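Local coordinates for protein putative NADPH:quinone oxidoreductase (Ralstonia eutropha, PDB 3IUP) that binds NADPH and probably uses it to reduce quinones, at residues D33-R38 and V103-S108; S343-L348 and P373-A378. All coordinates share one frame; numbering follows the deposited sequence.

Both contacts reach the same mixed sheet, in which strand 34-43 pairs with strands 98-105, 130-134 and 369-372; contact 1 is made by the first of these pairs, while contact 2 joins strand 344-347 to the chain that runs on from strand 369-372. Each is partly buried, and their centres lie 23 Å apart. Chemistry follows position: D33-R38 and V103-S108 are held by direct backbone hydrogen bonds across 438 Å² of buried surface, whereas S343-L348 and P373-A378 bury 295 Å², share no direct hydrogen bond and are bridged by a water. The two meet where R38 CG packs 3.4 Å from N374 ND2.

Contact 1 of 2, residues D33-R38 and V103-S108; sequences DEVLIR and VEAGSS
L36 faces both V103 and E104, which defines a classic beta bulge between antiparallel strands whose segment axes run at 174°. Three hydrogen bonds mark it: V103 N gives a 2.9 Å bond to L36 O, E104 N a weak one of 3.4 Å to the same oxygen, and L36 N a nearly straight one (173°) to E104 O. V35 and A105 form the next, non-hydrogen-bonded pair, and beyond it G106 N donates to E34 O at 2.8 Å.

Side chains touch on both faces. L36 and E104 lie side by side pointing the same way, with L36 CD2 3.7 Å from E104 OE2, while E104 OE1 is hydrogen-bonded to H29 ND1. L36 CD2 also makes an apolar contact with V103 CG2. V103 CG1 merely touches R38 NH1 (3.5 Å), since R38 NH2 forms a salt bridge with E40. V35 CG1 and A105 CB are the apolar pair of the other face.

Water is the polar link at the far end, donating to D33 OD1 (2.6 Å) and to S108 OG. S108, with OG between its backbone N and carbonyl carbon (chi1 78°), caps A111 N and also bonds P32 O.

Helix 109-112 packs against V35 and A105, and strand 130-134 pairs with 34-43 within this GroES-like domain.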
loop_
_atom_site.group_PDB
_atom_site.type_symbol
_atom_site.label_atom_id
_atom_site.label_comp_id
_atom_site.label_asym_id
_atom_site.label_seq_id
_atom_site.Cartn_x
_atom_site.Cartn_y
_atom_site.Cartn_z
ATOM N N ASP A 33 -26.770 -15.917 29.597
ATOM C CA ASP A 33 -25.824 -14.847 29.369
ATOM C C ASP A 33 -26.326 -13.828 28.363
ATOM O O ASP A 33 -25.564 -12.992 27.922
ATOM C CB ASP A 33 -24.474 -15.419 28.909
ATOM C CG ASP A 33 -23.934 -16.437 29.887
ATOM O OD1 ASP A 33 -23.994 -16.147 31.118
ATOM O OD2 ASP A 33 -23.538 -17.542 29.432
ATOM N N GLU A 34 -27.615 -13.876 28.037
ATOM C CA GLU A 34 -28.176 -12.983 27.004
ATOM C C GLU A 34 -29.197 -11.973 27.554
ATOM O O GLU A 34 -29.785 -12.152 28.631
ATOM C CB GLU A 34 -28.868 -13.796 25.901
ATOM C CG GLU A 34 -27.943 -14.649 25.037
ATOM C CD GLU A 34 -28.708 -15.581 24.098
ATOM O OE1 GLU A 34 -29.780 -16.144 24.472
ATOM O OE2 GLU A 34 -28.241 -15.715 22.943
ATOM N N VAL A 35 -29.438 -10.948 26.750
ATOM C CA VAL A 35 -30.517 -9.980 27.025
ATOM C C VAL A 35 -31.311 -9.755 25.752
ATOM O O VAL A 35 -30.791 -9.961 24.654
ATOM C CB VAL A 35 -29.978 -8.648 27.572
ATOM C CG1 VAL A 35 -29.240 -8.890 28.953
ATOM C CG2 VAL A 35 -29.055 -7.945 26.553
ATOM N N LEU A 36 -32.555 -9.317 25.894
ATOM C CA LEU A 36 -33.373 -8.969 24.765
ATOM C C LEU A 36 -33.504 -7.477 24.764
ATOM O O LEU A 36 -33.973 -6.901 25.753
ATOM C CB LEU A 36 -34.759 -9.606 24.872
ATOM C CG LEU A 36 -35.632 -9.458 23.616
ATOM C CD1 LEU A 36 -35.038 -10.289 22.476
ATOM C CD2 LEU A 36 -37.080 -9.862 23.956
ATOM N N ILE A 37 -33.099 -6.849 23.649
ATOM C CA ILE A 37 -33.149 -5.402 23.506
ATOM C C ILE A 37 -34.250 -4.989 22.554
ATOM O O ILE A 37 -34.360 -5.532 21.437
ATOM C CB ILE A 37 -31.835 -4.827 22.994
ATOM C CG1 ILE A 37 -30.665 -5.209 23.915
ATOM C CG2 ILE A 37 -31.957 -3.319 22.811
ATOM C CD1 ILE A 37 -29.339 -5.061 23.171
ATOM N N ARG A 38 -35.079 -4.038 22.977
ATOM C CA ARG A 38 -36.023 -3.390 22.062
ATOM C C ARG A 38 -35.247 -2.250 21.393
ATOM O O ARG A 38 -34.942 -1.259 22.040
ATOM C CB ARG A 38 -37.236 -2.816 22.820
ATOM C CG ARG A 38 -38.313 -2.220 21.879
ATOM C CD ARG A 38 -39.517 -1.660 22.593
ATOM N NE ARG A 38 -39.111 -0.526 23.395
ATOM C CZ ARG A 38 -39.211 -0.441 24.723
ATOM N NH1 ARG A 38 -39.793 -1.407 25.430
ATOM N NH2 ARG A 38 -38.790 0.647 25.336
ATOM N N VAL A 103 -35.357 -5.265 27.755
ATOM C CA VAL A 103 -36.705 -5.611 28.199
ATOM C C VAL A 103 -36.807 -7.029 28.746
ATOM O O VAL A 103 -37.797 -7.353 29.403
ATOM C CB VAL A 103 -37.742 -5.481 27.038
ATOM C CG1 VAL A 103 -37.856 -4.024 26.585
ATOM C CG2 VAL A 103 -37.371 -6.399 25.880
ATOM N N GLU A 104 -35.839 -7.895 28.456
ATOM C CA GLU A 104 -35.754 -9.207 29.117
ATOM C C GLU A 104 -34.287 -9.504 29.365
ATOM O O GLU A 104 -33.427 -9.154 28.564
ATOM C CB GLU A 104 -36.324 -10.332 28.260
ATOM C CG GLU A 104 -37.830 -10.301 28.046
ATOM C CD GLU A 104 -38.356 -11.482 27.210
ATOM O OE1 GLU A 104 -37.812 -12.609 27.284
ATOM O OE2 GLU A 104 -39.352 -11.270 26.494
ATOM N N ALA A 105 -34.012 -10.213 30.443
ATOM C CA ALA A 105 -32.643 -10.580 30.798
ATOM C C ALA A 105 -32.584 -12.051 31.225
ATOM O O ALA A 105 -33.463 -12.553 31.938
ATOM C CB ALA A 105 -32.114 -9.672 31.908
ATOM N N GLY A 106 -31.542 -12.742 30.768
ATOM C CA GLY A 106 -31.293 -14.102 31.186
ATOM C C GLY A 106 -30.912 -14.093 32.659
ATOM O O GLY A 106 -30.703 -13.028 33.263
ATOM N N SER A 107 -30.791 -15.283 33.226
ATOM C CA SER A 107 -30.620 -15.438 34.673
ATOM C C SER A 107 -29.259 -15.024 35.256
ATOM O O SER A 107 -29.152 -14.803 36.474
ATOM C CB SER A 107 -30.850 -16.909 35.042
ATOM O OG SER A 107 -29.893 -17.712 34.368
ATOM N N SER A 108 -28.221 -14.955 34.430
ATOM C CA SER A 108 -26.884 -14.680 34.958
ATOM C C SER A 108 -26.844 -13.278 35.572
ATOM O O SER A 108 -27.546 -12.372 35.119
ATOM C CB SER A 108 -25.809 -14.825 33.871
ATOM O OG SER A 108 -25.781 -13.705 33.024
HETATM O O HOH W 1 -22.929 -13.867 31.812
#

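Contact 2 of 2, residues S343-L348 and P373-A378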
loop_
_atom_site.group_PDB
_atom_site.type_symbol
_atom_site.label_atom_id
_atom_site.label_comp_id
_atom_site.label_asym_id
_atom_site.label_seq_id
_atom_site.Cartn_x
_atom_site.Cartn_y
_atom_site.Cartn_z
ATOM N N SER A 343 -30.277 13.630 9.665
ATOM C CA SER A 343 -31.228 14.528 9.034
ATOM C C SER A 343 -32.661 14.044 9.171
ATOM O O SER A 343 -33.577 14.807 9.015
ATOM C CB SER A 343 -30.859 14.765 7.571
ATOM O OG SER A 343 -30.972 13.577 6.820
ATOM N N LYS A 344 -32.878 12.759 9.456
ATOM C CA LYS A 344 -34.234 12.234 9.567
ATOM C C LYS A 344 -34.218 10.939 10.395
ATOM O O LYS A 344 -33.237 10.195 10.350
ATOM C CB LYS A 344 -34.812 11.963 8.176
ATOM C CG LYS A 344 -36.344 11.784 8.108
ATOM C CD LYS A 344 -36.754 11.700 6.604
ATOM C CE LYS A 344 -38.263 11.764 6.387
ATOM N NZ LYS A 344 -38.784 13.184 6.508
ATOM N N GLU A 345 -35.260 10.715 11.186
ATOM C CA GLU A 345 -35.480 9.423 11.840
ATOM C C GLU A 345 -36.649 8.733 11.162
ATOM O O GLU A 345 -37.741 9.325 11.044
ATOM C CB GLU A 345 -35.774 9.591 13.317
ATOM C CG GLU A 345 -36.069 8.270 14.032
ATOM C CD GLU A 345 -36.263 8.405 15.535
ATOM O OE1 GLU A 345 -35.311 8.805 16.229
ATOM O OE2 GLU A 345 -37.347 8.071 16.040
ATOM N N ILE A 346 -36.435 7.499 10.700
ATOM C CA ILE A 346 -37.455 6.798 9.929
ATOM C C ILE A 346 -37.809 5.451 10.529
ATOM O O ILE A 346 -37.009 4.857 11.254
ATOM C CB ILE A 346 -37.010 6.603 8.458
ATOM C CG1 ILE A 346 -35.723 5.771 8.367
ATOM C CG2 ILE A 346 -36.769 7.960 7.766
ATOM C CD1 ILE A 346 -35.302 5.438 6.921
ATOM N N SER A 347 -39.002 4.956 10.219
ATOM C CA SER A 347 -39.416 3.619 10.590
ATOM C C SER A 347 -38.730 2.546 9.765
ATOM O O SER A 347 -38.184 2.768 8.673
ATOM C CB SER A 347 -40.935 3.436 10.406
ATOM O OG SER A 347 -41.271 3.517 9.034
ATOM N N LEU A 348 -38.911 1.320 10.211
ATOM C CA LEU A 348 -38.413 0.168 9.445
ATOM C C LEU A 348 -38.991 0.078 8.027
ATOM O O LEU A 348 -38.258 -0.064 7.052
ATOM C CB LEU A 348 -38.692 -1.109 10.253
ATOM C CG LEU A 348 -37.717 -2.230 10.077
ATOM C CD1 LEU A 348 -36.303 -1.875 10.444
ATOM C CD2 LEU A 348 -38.221 -3.430 10.929
ATOM N N PRO A 373 -36.510 1.087 14.651
ATOM C CA PRO A 373 -37.257 -0.105 14.198
ATOM C C PRO A 373 -38.626 -0.229 14.776
ATOM O O PRO A 373 -39.476 -0.914 14.191
ATOM C CB PRO A 373 -36.386 -1.270 14.703
ATOM C CG PRO A 373 -35.008 -0.693 14.644
ATOM C CD PRO A 373 -35.177 0.716 15.141
ATOM N N ASN A 374 -38.831 0.353 15.942
ATOM C CA ASN A 374 -40.116 0.283 16.566
ATOM C C ASN A 374 -41.045 1.484 16.306
ATOM O O ASN A 374 -42.187 1.512 16.805
ATOM C CB ASN A 374 -39.922 0.018 18.059
ATOM C CG ASN A 374 -39.573 -1.418 18.329
ATOM O OD1 ASN A 374 -40.455 -2.268 18.336
ATOM N ND2 ASN A 374 -38.259 -1.723 18.504
ATOM N N LYS A 375 -40.592 2.444 15.518
ATOM C CA LYS A 375 -41.420 3.610 15.179
ATOM C C LYS A 375 -42.714 3.150 14.516
ATOM O O LYS A 375 -42.705 2.357 13.571
ATOM C CB LYS A 375 -40.657 4.524 14.235
ATOM C CG LYS A 375 -41.362 5.802 13.878
ATOM C CD LYS A 375 -40.398 6.832 13.342
ATOM C CE LYS A 375 -41.071 8.172 13.070
ATOM N NZ LYS A 375 -41.145 8.482 11.593
ATOM N N GLY A 376 -43.840 3.639 15.020
ATOM C CA GLY A 376 -45.136 3.327 14.393
ATOM C C GLY A 376 -45.690 1.950 14.739
ATOM O O GLY A 376 -46.801 1.596 14.324
ATOM N N LEU A 377 -44.929 1.175 15.516
ATOM C CA LEU A 377 -45.254 -0.211 15.797
ATOM C C LEU A 377 -45.574 -0.417 17.283
ATOM O O LEU A 377 -45.142 0.352 18.140
ATOM C CB LEU A 377 -44.102 -1.115 15.359
ATOM C CG LEU A 377 -43.780 -1.132 13.861
ATOM C CD1 LEU A 377 -42.664 -2.140 13.595
ATOM C CD2 LEU A 377 -45.008 -1.430 12.986
ATOM N N ALA A 378 -46.367 -1.453 17.552
ATOM C CA ALA A 378 -46.794 -1.822 18.900
ATOM C C ALA A 378 -45.731 -2.680 19.595
ATOM O O ALA A 378 -45.502 -2.525 20.807
ATOM C CB ALA A 378 -48.123 -2.566 18.846
HETATM O O HOH W 2 -40.800 0.588 12.411
#
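K375 lays its side chain along the backbone of E345-S347. At the root, CB is 4.0 Å from both CA and CB of S347. CG stands anti to the backbone N (chi1 -176°), which starts an extended chain that bends only at chi4. CD passes 3.9 Å from S347 N and near I346 C, so aliphatic carbon rests against the peptide link. CE comes to 4.1 Å from E345 O, and NZ ends 3.5 Å from that oxygen, a proximity without an assigned hydrogen bond. The E345 carboxylate is not a direct partner: OE2 lies 5.9 Å from NZ, while E350 offers NZ a long, weak ion pair.

K375 and G376 are the central residues of a type II beta turn, N374 to L377, closed by a bond from L377 N to N374 O; the positive phi of G376 (79°) suits its place in the turn. This turn follows strand 369-372, which runs parallel to strand 344-347 in the mixed sheet.

Beside the turn, one water accepts from L348 N and donates to P373 O (2.7 Å) and K375 O, bridging the segments. L348 CD1 then packs on P373 CB at 4.3 Å, and P373 also touches I39 of strand 34-43.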